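Local coordinates for protein glutamine amido transferase (Methylobacillus flagellatus, PDB 3M3P) that belongs to the glutamine amidotransferase family and folds as a single alpha/beta chain around a central mixed sheet, its precise role remaining unassigned, at residues D22-A25 with P30-V33; G57-S60 with P66-P69; W139-F144 with P192-G197; H152-R155 with N161-Y164; H182-W187 with R216-R221. One frame throughout, in Å; residues are numbered along the deposited sequence.

Interaction 1 (D22-A25 with P30-V33); sequences DFLA and PFQV
Leu24 on helix 18-26 faces Phe31 at the start of strand 31-35, and the two backbones stay well apart, the nearest CA atoms being Leu24 CA and Pro30 CA at 7.0 Å. The helix is the alpha element of a beta-alpha-beta unit that runs from strand 6-10 to strand 31-35, so the contact joins the helix to the edge strand it leads to. Both side chains leave their backbones toward each other. Leu24 sends CD1 to the root of the phenylalanine, 3.8 Å from Phe31 CB, and the same methyl lies 3.8 Å from Phe31 CD2. Its CB completes the contact, 3.9 Å from Phe31 CD2, so one flank of the ring rests against two carbons of the leucine. With chi1 at 60°, Phe31 CG is wedged between its own backbone N and carbonyl carbon, and the ring is thereby carried over to the helix. Phe31 CE2 approaches Ala25 N more loosely, at 4.4 Å. Val6 of strand 6-10 touches both Leu24 and Phe31. No hydrogen bond crosses between the two segments, which leaves the contact to van der Waals packing around the buried Leu24.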
# COMPACT_ATOMS: atom_id res chain seq x y z
N ASP A 22 7.39 -3.26 11.15
CA ASP A 22 7.60 -4.30 12.13
C ASP A 22 8.01 -5.62 11.47
O ASP A 22 8.86 -6.33 11.99
CB ASP A 22 6.31 -4.54 12.95
CG ASP A 22 6.11 -3.55 14.10
OD1 ASP A 22 6.73 -2.51 14.15
OD2 ASP A 22 5.13 -3.86 14.84
N PHE A 23 7.44 -5.92 10.31
CA PHE A 23 7.75 -7.12 9.58
C PHE A 23 9.24 -7.09 9.15
O PHE A 23 9.98 -8.05 9.35
CB PHE A 23 6.81 -7.27 8.38
CG PHE A 23 7.16 -8.42 7.51
CD1 PHE A 23 6.79 -9.73 7.85
CD2 PHE A 23 7.91 -8.22 6.38
CE1 PHE A 23 7.21 -10.80 7.01
CE2 PHE A 23 8.33 -9.30 5.60
CZ PHE A 23 7.94 -10.54 5.92
N LEU A 24 9.68 -5.97 8.59
CA LEU A 24 11.08 -5.87 8.19
C LEU A 24 12.02 -5.97 9.37
O LEU A 24 13.07 -6.62 9.29
CB LEU A 24 11.32 -4.59 7.38
CG LEU A 24 10.64 -4.42 6.03
CD1 LEU A 24 11.08 -3.11 5.42
CD2 LEU A 24 10.89 -5.58 5.10
N ALA A 25 11.66 -5.36 10.48
CA ALA A 25 12.49 -5.43 11.69
C ALA A 25 12.63 -6.89 12.14
O ALA A 25 13.71 -7.36 12.50
CB ALA A 25 11.89 -4.58 12.81
N PRO A 30 17.13 -4.08 6.79
CA PRO A 30 17.19 -2.62 7.05
C PRO A 30 16.30 -1.84 6.13
O PRO A 30 16.03 -2.24 4.97
CB PRO A 30 18.65 -2.29 6.77
CG PRO A 30 19.11 -3.33 5.81
CD PRO A 30 18.37 -4.59 6.19
N PHE A 31 15.78 -0.73 6.64
CA PHE A 31 14.95 0.14 5.83
C PHE A 31 15.21 1.61 6.16
O PHE A 31 15.59 1.93 7.29
CB PHE A 31 13.46 -0.18 5.92
CG PHE A 31 12.86 -0.08 7.30
CD1 PHE A 31 12.14 1.06 7.68
CD2 PHE A 31 12.92 -1.16 8.16
CE1 PHE A 31 11.50 1.11 8.95
CE2 PHE A 31 12.26 -1.10 9.43
CZ PHE A 31 11.58 0.08 9.78
N GLN A 32 15.00 2.47 5.16
CA GLN A 32 15.21 3.91 5.30
C GLN A 32 13.96 4.65 4.82
O GLN A 32 13.58 4.57 3.63
CB GLN A 32 16.40 4.30 4.41
CG GLN A 32 17.75 3.89 4.97
CD GLN A 32 18.16 4.75 6.17
OE1 GLN A 32 17.81 5.95 6.27
NE2 GLN A 32 18.92 4.12 7.08
N VAL A 33 13.35 5.45 5.68
CA VAL A 33 12.19 6.28 5.35
C VAL A 33 12.64 7.63 4.82
O VAL A 33 13.52 8.31 5.36
CB VAL A 33 11.34 6.47 6.60
CG1 VAL A 33 10.22 7.47 6.38
CG2 VAL A 33 10.74 5.09 7.08

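Interaction 2 (G57-S60 with P66-P69); sequences GPMS and PWMP
Met59, modelled as selenomethionine, reaches across from the loop that follows strand 51-54 and brings its terminal methyl up against both Trp67 and Met68. In the conformer described, one of two modelled, Met59 CE lies 3.4 Å from Trp67 CH2 and 3.6 Å from Met68 CE, the methyl end of a second selenomethionine. The selenium atom sits beside the indole, not above it: Met59 SE is 4.6 Å from the centroid of the six-membered ring of Trp67, 82° off the ring normal, and 3.5 Å from Trp67 CZ2. This is a Met-aromatic contact made at the ring edge. Met59 lies within the loop between strand 51-54 and helix 68-81; Trp67 precedes the helix and Met68 is in its first turn. Met59 CB and CG run on extended to SE, and the bend at chi3, -79°, then turns CE aside to the Met68 methyl. Met68 answers by folding at both chi2 and chi3, which brings its CE back to meet Met59. Just before Met59 the chain makes an inverse gamma turn centred on Pro58, closed by a weak bond from Met59 N to Gly57 O. Farther out, Leu90 and Leu94 of helix 90-98 pack on Met59 and Met68 respectively, while the Trp67 ring meets that of Phe11 with the planes at about 45°. Ser60 OG hydrogen-bonds to Gln142 OE1.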
# COMPACT_ATOMS: atom_id res chain seq x y z
N GLY A 57 -1.13 8.66 1.65
CA GLY A 57 -0.98 10.04 2.07
C GLY A 57 -2.22 10.88 1.86
O GLY A 57 -3.12 10.45 1.10
N PRO A 58 -2.24 12.07 2.43
CA PRO A 58 -3.40 12.98 2.43
C PRO A 58 -3.45 13.89 1.22
O PRO A 58 -3.55 15.15 1.33
CB PRO A 58 -3.23 13.79 3.72
CG PRO A 58 -1.75 13.91 3.82
CD PRO A 58 -1.17 12.58 3.33
N MSE A 59 -3.25 13.29 0.07
CA MSE A 59 -3.26 14.01 -1.20
C MSE A 59 -3.70 13.08 -2.28
O MSE A 59 -3.64 11.88 -2.13
CB MSE A 59 -1.86 14.40 -1.55
CG MSE A 59 -0.95 13.24 -1.34
SE MSE A 59 0.78 13.70 -1.90
CE MSE A 59 0.39 13.44 -3.84
N SER A 60 -4.12 13.65 -3.39
CA SER A 60 -4.44 12.88 -4.55
C SER A 60 -3.18 12.58 -5.35
O SER A 60 -2.30 13.44 -5.51
CB SER A 60 -5.43 13.64 -5.44
OG SER A 60 -5.58 13.04 -6.72
N PRO A 66 6.02 18.90 -5.85
CA PRO A 66 7.37 19.14 -6.42
C PRO A 66 8.14 17.89 -6.72
O PRO A 66 8.97 17.88 -7.62
CB PRO A 66 8.06 19.99 -5.33
CG PRO A 66 7.29 19.80 -4.12
CD PRO A 66 5.88 19.54 -4.52
N TRP A 67 7.87 16.83 -5.95
CA TRP A 67 8.57 15.54 -6.06
C TRP A 67 7.85 14.55 -6.99
O TRP A 67 8.37 13.47 -7.23
CB TRP A 67 8.68 14.91 -4.67
CG TRP A 67 7.43 15.00 -3.89
CD1 TRP A 67 7.15 15.90 -2.91
CD2 TRP A 67 6.28 14.13 -3.96
NE1 TRP A 67 5.92 15.68 -2.40
CE2 TRP A 67 5.35 14.58 -2.99
CE3 TRP A 67 5.93 13.00 -4.72
CZ2 TRP A 67 4.12 13.95 -2.77
CZ3 TRP A 67 4.69 12.37 -4.50
CH2 TRP A 67 3.78 12.87 -3.55
N MSE A 68 6.70 14.93 -7.54
CA MSE A 68 5.93 13.98 -8.31
C MSE A 68 6.64 13.45 -9.59
O MSE A 68 6.73 12.21 -9.76
CB MSE A 68 4.53 14.50 -8.62
CG MSE A 68 3.67 13.54 -9.35
SE MSE A 68 3.15 11.92 -8.30
CE MSE A 68 1.95 12.82 -7.03
N PRO A 69 7.17 14.32 -10.44
CA PRO A 69 7.84 13.76 -11.64
C PRO A 69 9.00 12.85 -11.25
O PRO A 69 9.24 11.81 -11.87
CB PRO A 69 8.30 15.00 -12.41
CG PRO A 69 7.36 16.05 -11.96
CD PRO A 69 6.99 15.78 -10.55

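Interaction 3 (W139-F144 with P192-G197); sequences WHYQTF and PEELKG
Glu194, in the short 3-10 turn 192-194, extends its side chain between Trp139 and Tyr141, and each atom along it finds a neighbour. CB starts the approach, 4.0 Å from Trp139 CZ2 at the benzene end of the indole. CG comes next to the phenol, 3.6 Å from Tyr141 OH, and the extended chain carries CD on to where OE1 meets both Trp139 NE1 and Tyr141 OH. There Glu194 OE1 accepts two hydrogen bonds. The first, from Trp139 NE1, is 2.9 Å long and nearly straight at 177°; it lies in the indole plane but comes down on OE1 from above the carboxylate plane. The second, from Tyr141 OH, is 2.6 Å and uses the anti lone pair of Glu194 OE1. The carboxylate is turned 72° from the indole but only 25° from the phenol ring. The other oxygen, OE2, bonds to Ser191 OG. Water 1 donates both to Tyr141 OH and to Glu194 O, at 2.8 Å from the latter, tying the phenol to the backbone of the turn. Next in the chain, Leu195 places CD2 over one face of the indole, 3.7 Å from Trp139 CH2, a CH-pi contact. Trp139 and His140 together face Glu110 in a classic beta bulge on strand 134-140, just before the chain turns a corner at Tyr141. Two donors on OE1, with Ser191 OG on OE2, probably hold the rotation of the carboxylate and would favour its charged form, so the turn is pinned to Trp139 and Tyr141 by polar bonds with the leucine packing alongside.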
# COMPACT_ATOMS: atom_id res chain seq x y z
N TRP A 139 -9.60 3.63 3.46
CA TRP A 139 -9.89 5.05 3.72
C TRP A 139 -9.46 5.83 2.49
O TRP A 139 -8.38 6.38 2.41
CB TRP A 139 -9.24 5.53 5.02
CG TRP A 139 -9.77 6.84 5.52
CD1 TRP A 139 -10.14 7.94 4.78
CD2 TRP A 139 -9.93 7.21 6.88
NE1 TRP A 139 -10.54 8.95 5.61
CE2 TRP A 139 -10.43 8.53 6.91
CE3 TRP A 139 -9.70 6.54 8.09
CZ2 TRP A 139 -10.65 9.22 8.11
CZ3 TRP A 139 -9.94 7.23 9.29
CH2 TRP A 139 -10.41 8.54 9.28
N HIS A 140 -10.33 5.80 1.47
CA HIS A 140 -9.98 6.37 0.16
C HIS A 140 -11.18 6.87 -0.59
O HIS A 140 -12.29 6.37 -0.43
CB HIS A 140 -9.22 5.36 -0.72
CG HIS A 140 -10.07 4.29 -1.28
ND1 HIS A 140 -10.52 4.28 -2.60
CD2 HIS A 140 -10.57 3.17 -0.69
CE1 HIS A 140 -11.30 3.22 -2.75
NE2 HIS A 140 -11.32 2.53 -1.62
N TYR A 141 -10.90 7.87 -1.42
CA TYR A 141 -11.88 8.50 -2.29
C TYR A 141 -11.63 8.30 -3.77
O TYR A 141 -12.48 8.65 -4.59
CB TYR A 141 -11.90 10.00 -1.97
CG TYR A 141 -12.36 10.34 -0.58
CD1 TYR A 141 -13.70 10.53 -0.29
CD2 TYR A 141 -11.45 10.50 0.45
CE1 TYR A 141 -14.12 10.84 1.00
CE2 TYR A 141 -11.89 10.85 1.73
CZ TYR A 141 -13.22 10.99 1.98
OH TYR A 141 -13.60 11.35 3.25
N GLN A 142 -10.44 7.81 -4.12
CA GLN A 142 -10.08 7.62 -5.53
C GLN A 142 -9.70 6.17 -5.78
O GLN A 142 -9.52 5.37 -4.85
CB GLN A 142 -8.97 8.60 -5.96
CG GLN A 142 -9.34 10.03 -5.70
CD GLN A 142 -8.44 11.00 -6.44
OE1 GLN A 142 -7.21 10.89 -6.31
NE2 GLN A 142 -9.01 11.95 -7.19
N THR A 143 -9.48 5.85 -7.05
CA THR A 143 -9.18 4.50 -7.48
C THR A 143 -8.20 4.51 -8.62
O THR A 143 -8.25 5.42 -9.47
CB THR A 143 -10.50 3.72 -7.90
OG1 THR A 143 -10.18 2.41 -8.37
CG2 THR A 143 -11.31 4.47 -8.93
N PHE A 144 -7.28 3.51 -8.66
CA PHE A 144 -6.41 3.30 -9.82
C PHE A 144 -7.06 2.41 -10.85
O PHE A 144 -7.80 1.47 -10.48
CB PHE A 144 -5.04 2.75 -9.44
CG PHE A 144 -5.03 1.57 -8.50
CD1 PHE A 144 -5.42 0.30 -8.91
CD2 PHE A 144 -4.64 1.71 -7.16
CE1 PHE A 144 -5.43 -0.77 -8.00
CE2 PHE A 144 -4.63 0.62 -6.28
CZ PHE A 144 -5.02 -0.62 -6.71
N PRO A 192 -12.23 12.69 12.55
CA PRO A 192 -13.54 12.15 12.89
C PRO A 192 -14.67 12.63 12.00
O PRO A 192 -15.70 11.96 11.83
CB PRO A 192 -13.75 12.63 14.35
CG PRO A 192 -12.93 13.88 14.38
CD PRO A 192 -11.71 13.55 13.63
N GLU A 193 -14.48 13.78 11.39
CA GLU A 193 -15.54 14.37 10.59
C GLU A 193 -15.78 13.72 9.23
O GLU A 193 -16.82 13.96 8.60
CB GLU A 193 -15.36 15.92 10.42
CG GLU A 193 -15.18 16.68 11.77
CD GLU A 193 -16.20 16.29 12.89
OE1 GLU A 193 -15.76 16.43 14.07
OE2 GLU A 193 -17.38 15.81 12.71
N GLU A 194 -14.84 12.91 8.79
CA GLU A 194 -14.97 12.12 7.57
C GLU A 194 -15.78 10.83 7.80
O GLU A 194 -16.21 10.21 6.86
CB GLU A 194 -13.59 11.73 7.02
CG GLU A 194 -12.82 12.86 6.41
CD GLU A 194 -11.50 12.36 5.83
OE1 GLU A 194 -11.55 11.58 4.84
OE2 GLU A 194 -10.42 12.70 6.38
N LEU A 195 -15.98 10.43 9.05
CA LEU A 195 -16.64 9.17 9.37
C LEU A 195 -18.14 9.34 9.38
O LEU A 195 -18.63 10.49 9.46
CB LEU A 195 -16.12 8.62 10.73
CG LEU A 195 -14.62 8.50 10.85
CD1 LEU A 195 -14.22 7.93 12.25
CD2 LEU A 195 -13.97 7.67 9.77
N LYS A 196 -18.89 8.24 9.33
CA LYS A 196 -20.37 8.30 9.31
C LYS A 196 -20.83 9.04 10.54
O LYS A 196 -20.40 8.74 11.66
CB LYS A 196 -20.97 6.89 9.26
CG LYS A 196 -22.47 6.80 9.06
CD LYS A 196 -22.93 5.37 9.03
CE LYS A 196 -24.43 5.20 8.94
NZ LYS A 196 -24.78 3.78 8.59
N GLY A 197 -21.73 9.99 10.32
CA GLY A 197 -22.19 10.86 11.39
C GLY A 197 -21.41 12.16 11.51
O GLY A 197 -21.89 13.11 12.15
O HOH W 1 -16.23 11.28 4.28

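Interaction 4 (H152-R155 with N161-Y164); sequences HILR and NQAY
Leu154 O is gripped twice: Gln162 N donates to it from the other arm of the hairpin at 3.0 Å, and His152 NE2 adds a weak bond from its own strand at 3.1 Å. The contact is part of the beta hairpin of strands 150-156 and 161-166, an antiparallel pairing broken by a beta bulge. His152 and Tyr164 form a non-hydrogen-bonded pair, whereas Leu154 and Ala163 form a hydrogen-bonded pair, and the register slips by one residue between them. Ile153 N closes the pairing with a 3.0 Å bond to Ala163 O, almost straight at 179°, although the donor stands above the carbonyl plane. Around Ala163 the packing is apolar, its CB 3.7 Å from Ile153 CG1 and 3.9 Å from Leu154 CB. Leu154 also leans its CG on Gln162 CB at 3.7 Å. His152 NE2 has its main partner in Ala160 O, the bond to Leu154 O being the weak one; Gln162 NE2 bonds to Ser156 OG, Asn161 ND2 to Phe144 O and Tyr164 OH to Gly92 O. With CG anti to the backbone N (chi1 178°), His152 lays its imidazole alongside the opposing strand, nearly perpendicular to the Asn161 amide, and Asn161 OD1 stands over one ring face, 3.7 Å from His152 NE2.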
# COMPACT_ATOMS: atom_id res chain seq x y z
N HIS A 152 -4.92 -8.13 -12.24
CA HIS A 152 -5.91 -7.81 -11.22
C HIS A 152 -6.18 -9.02 -10.31
O HIS A 152 -6.50 -10.09 -10.78
CB HIS A 152 -7.17 -7.41 -11.96
CG HIS A 152 -8.32 -7.09 -11.08
ND1 HIS A 152 -9.61 -7.42 -11.43
CD2 HIS A 152 -8.40 -6.41 -9.92
CE1 HIS A 152 -10.44 -6.95 -10.50
NE2 HIS A 152 -9.74 -6.31 -9.59
N ILE A 153 -6.03 -8.81 -8.99
CA ILE A 153 -6.16 -9.93 -8.06
C ILE A 153 -7.18 -9.78 -6.93
O ILE A 153 -7.38 -10.74 -6.19
CB ILE A 153 -4.80 -10.28 -7.45
CG1 ILE A 153 -4.21 -9.17 -6.59
CG2 ILE A 153 -3.71 -10.78 -8.49
CD1 ILE A 153 -3.04 -9.64 -5.69
N LEU A 154 -7.84 -8.64 -6.78
CA LEU A 154 -8.71 -8.39 -5.62
C LEU A 154 -9.68 -7.29 -5.94
O LEU A 154 -9.32 -6.29 -6.56
CB LEU A 154 -7.86 -8.07 -4.41
CG LEU A 154 -8.47 -7.89 -3.07
CD1 LEU A 154 -9.14 -9.19 -2.56
CD2 LEU A 154 -7.37 -7.39 -2.04
N ARG A 155 -10.95 -7.49 -5.53
CA ARG A 155 -12.05 -6.54 -5.72
C ARG A 155 -12.95 -6.41 -4.51
O ARG A 155 -13.11 -7.33 -3.75
CB ARG A 155 -12.92 -6.96 -6.93
CG ARG A 155 -13.55 -8.34 -6.83
CD ARG A 155 -14.56 -8.56 -7.91
NE ARG A 155 -15.80 -8.07 -7.38
CZ ARG A 155 -16.61 -8.75 -6.59
NH1 ARG A 155 -17.69 -8.13 -6.04
NH2 ARG A 155 -16.33 -9.99 -6.28
N ASN A 161 -10.95 -2.34 -8.19
CA ASN A 161 -9.49 -2.39 -8.30
C ASN A 161 -8.82 -2.30 -6.95
O ASN A 161 -8.22 -1.28 -6.58
CB ASN A 161 -9.04 -1.31 -9.31
CG ASN A 161 -9.42 -1.68 -10.68
OD1 ASN A 161 -9.76 -2.87 -10.95
ND2 ASN A 161 -9.32 -0.73 -11.58
N GLN A 162 -8.94 -3.35 -6.15
CA GLN A 162 -8.29 -3.39 -4.86
C GLN A 162 -6.80 -3.74 -4.89
O GLN A 162 -6.04 -3.24 -4.03
CB GLN A 162 -9.00 -4.28 -3.84
CG GLN A 162 -10.38 -3.85 -3.51
CD GLN A 162 -10.42 -2.64 -2.62
OE1 GLN A 162 -9.42 -2.26 -2.02
NE2 GLN A 162 -11.59 -2.10 -2.46
N ALA A 163 -6.34 -4.59 -5.78
CA ALA A 163 -4.90 -4.98 -5.82
C ALA A 163 -4.60 -5.51 -7.19
O ALA A 163 -5.46 -6.07 -7.92
CB ALA A 163 -4.55 -5.96 -4.71
N TYR A 164 -3.35 -5.38 -7.58
CA TYR A 164 -2.82 -5.96 -8.80
C TYR A 164 -1.38 -6.35 -8.53
O TYR A 164 -0.73 -5.79 -7.64
CB TYR A 164 -2.89 -4.95 -9.99
CG TYR A 164 -2.14 -3.68 -9.71
CD1 TYR A 164 -0.74 -3.58 -9.88
CD2 TYR A 164 -2.80 -2.60 -9.14
CE1 TYR A 164 -0.07 -2.44 -9.48
CE2 TYR A 164 -2.13 -1.44 -8.76
CZ TYR A 164 -0.78 -1.37 -8.94
OH TYR A 164 -0.06 -0.26 -8.53

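Interaction 5 (H182-W187 with R216-R221); sequences HMVREW and RDLDVR
Helix 181-190 packs against the first turn of helix 218-237, with Leu218 packed against Val184 and Arg185. Each leucine methyl has its own partner. CD1 nestles against the branched valine, 3.9 Å from Val184 CG1 and 4.0 Å from Val184 CB, the two side chains sliding past one another from opposite directions. CD2 instead lies over one face of the Arg185 guanidinium, 3.7 Å from Arg185 NE and 3.8 Å from Arg185 CG. The arginine runs extended from CG to NE, so CG and the guanidinium face both come within reach of the one methyl, CD2. This is a helix-helix contact in which a buried apolar side, facing Ile214 of helix 211-215 and Phe137 of strand 134-140 through Val184, gives way to a polar, water-bridged margin. There water 2 accepts from Arg185 NE at 3.0 Å, in the guanidinium plane, and donates to Asp219 OD1 at 2.8 Å. The opposite charges are thus linked through solvent, Arg185 NH2 and Asp219 OD1 being 5.0 Å apart. Arg221 folds back on the preceding turn and donates from NH2 to Arg216 O, while its NH1 forms a salt bridge with Glu135.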
# COMPACT_ATOMS: atom_id res chain seq x y z
N HIS A 182 -3.59 0.58 16.95
CA HIS A 182 -3.42 1.94 17.47
C HIS A 182 -3.44 3.00 16.37
O HIS A 182 -3.81 4.17 16.58
CB HIS A 182 -2.18 2.02 18.35
CG HIS A 182 -0.89 1.88 17.62
ND1 HIS A 182 -0.42 0.67 17.16
CD2 HIS A 182 0.01 2.82 17.22
CE1 HIS A 182 0.73 0.87 16.54
NE2 HIS A 182 1.03 2.16 16.57
N MSE A 183 -3.05 2.61 15.15
CA MSE A 183 -3.10 3.49 14.02
C MSE A 183 -4.54 3.74 13.57
O MSE A 183 -4.88 4.86 13.24
CB MSE A 183 -2.33 2.86 12.87
CG MSE A 183 -0.81 2.74 13.12
SE MSE A 183 0.12 1.65 11.84
CE MSE A 183 -0.16 2.81 10.30
N VAL A 184 -5.37 2.70 13.54
CA VAL A 184 -6.82 2.89 13.27
C VAL A 184 -7.40 3.88 14.27
O VAL A 184 -8.06 4.83 13.89
CB VAL A 184 -7.60 1.53 13.31
CG1 VAL A 184 -9.10 1.75 13.12
CG2 VAL A 184 -7.06 0.56 12.24
N ARG A 185 -7.11 3.69 15.55
CA ARG A 185 -7.59 4.62 16.56
C ARG A 185 -7.09 6.03 16.30
O ARG A 185 -7.84 6.98 16.43
CB ARG A 185 -7.17 4.13 17.97
CG ARG A 185 -7.80 2.84 18.36
CD ARG A 185 -7.51 2.51 19.79
NE ARG A 185 -8.05 1.18 20.16
CZ ARG A 185 -9.32 0.89 20.40
NH1 ARG A 185 -10.26 1.81 20.35
NH2 ARG A 185 -9.63 -0.38 20.69
N GLU A 186 -5.81 6.18 16.02
CA GLU A 186 -5.18 7.50 15.76
C GLU A 186 -5.87 8.21 14.59
O GLU A 186 -6.21 9.39 14.66
CB GLU A 186 -3.66 7.31 15.49
CG GLU A 186 -2.82 7.10 16.78
CD GLU A 186 -1.49 6.35 16.70
OE1 GLU A 186 -0.87 6.19 15.56
OE2 GLU A 186 -1.15 5.91 17.88
N TRP A 187 -6.04 7.49 13.50
CA TRP A 187 -6.60 8.10 12.27
C TRP A 187 -8.01 8.53 12.55
O TRP A 187 -8.41 9.61 12.11
CB TRP A 187 -6.53 7.14 11.10
CG TRP A 187 -5.14 6.84 10.65
CD1 TRP A 187 -3.93 7.28 11.19
CD2 TRP A 187 -4.80 6.03 9.54
NE1 TRP A 187 -2.87 6.77 10.46
CE2 TRP A 187 -3.39 5.97 9.45
CE3 TRP A 187 -5.57 5.32 8.59
CZ2 TRP A 187 -2.74 5.25 8.47
CZ3 TRP A 187 -4.88 4.59 7.57
CH2 TRP A 187 -3.49 4.54 7.55
N ARG A 216 -15.07 -1.54 16.38
CA ARG A 216 -15.76 -2.74 16.89
C ARG A 216 -14.88 -3.96 16.59
O ARG A 216 -14.50 -4.19 15.43
CB ARG A 216 -17.13 -2.80 16.24
CG ARG A 216 -17.95 -3.98 16.67
CD ARG A 216 -19.34 -3.85 16.16
NE ARG A 216 -20.13 -2.82 16.82
CZ ARG A 216 -21.13 -2.11 16.31
NH1 ARG A 216 -21.44 -2.19 15.01
NH2 ARG A 216 -21.83 -1.29 17.06
N ASP A 217 -14.58 -4.74 17.63
CA ASP A 217 -13.75 -5.92 17.52
C ASP A 217 -12.38 -5.61 16.89
O ASP A 217 -11.77 -6.47 16.22
CB ASP A 217 -14.45 -7.06 16.75
CG ASP A 217 -15.78 -7.48 17.36
OD1 ASP A 217 -15.70 -7.81 18.56
OD2 ASP A 217 -16.81 -7.47 16.63
N LEU A 218 -11.85 -4.43 17.19
CA LEU A 218 -10.65 -3.93 16.50
C LEU A 218 -9.48 -4.87 16.65
O LEU A 218 -8.80 -5.23 15.65
CB LEU A 218 -10.27 -2.55 17.02
CG LEU A 218 -9.09 -1.91 16.31
CD1 LEU A 218 -9.31 -1.80 14.80
CD2 LEU A 218 -8.77 -0.53 16.91
N ASP A 219 -9.14 -5.26 17.86
CA ASP A 219 -7.90 -6.02 18.03
C ASP A 219 -7.99 -7.37 17.32
O ASP A 219 -7.01 -7.82 16.66
CB ASP A 219 -7.54 -6.25 19.51
CG ASP A 219 -7.03 -5.01 20.17
OD1 ASP A 219 -6.55 -4.08 19.52
OD2 ASP A 219 -7.00 -5.02 21.44
N VAL A 220 -9.11 -8.07 17.42
CA VAL A 220 -9.21 -9.36 16.76
C VAL A 220 -9.18 -9.21 15.24
O VAL A 220 -8.49 -10.00 14.54
CB VAL A 220 -10.47 -10.14 17.19
CG1 VAL A 220 -10.71 -11.38 16.34
CG2 VAL A 220 -10.35 -10.52 18.68
N ARG A 221 -9.85 -8.21 14.68
CA ARG A 221 -9.86 -8.08 13.22
C ARG A 221 -8.53 -7.57 12.68
O ARG A 221 -8.12 -7.90 11.57
CB ARG A 221 -11.07 -7.25 12.79
CG ARG A 221 -11.00 -5.84 12.93
CD ARG A 221 -12.46 -5.23 13.03
NE ARG A 221 -13.31 -5.54 11.85
CZ ARG A 221 -14.59 -5.18 11.70
NH1 ARG A 221 -15.29 -5.42 10.60
NH2 ARG A 221 -15.18 -4.47 12.67
O HOH W 2 -6.81 -1.53 20.52

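Overall arrangement
Interaction 3 touches interactions 2, 4 and 5, while interaction 1 touches none of the others. Ser60 OG and Gln142 OE1, 2.7 Å apart, join interaction 2 to interaction 3, and Phe144 O and Asn161 ND2, 2.9 Å apart, join interaction 3 to interaction 4, where the rings of Phe144 and Tyr164 also meet edge-to-face. Interaction 5 touches interaction 3 through Trp139 CH2 and Trp187 O. Interactions 1 and 4 reach the same sheet on opposite sides of the chain's centre, their own centres about 25 Å apart. The side chains of Trp139 and Tyr164 approach but do not contact the segment with Gly87, Cys89 and Gly91, whose pattern is consistent with the nucleophile elbow of this family.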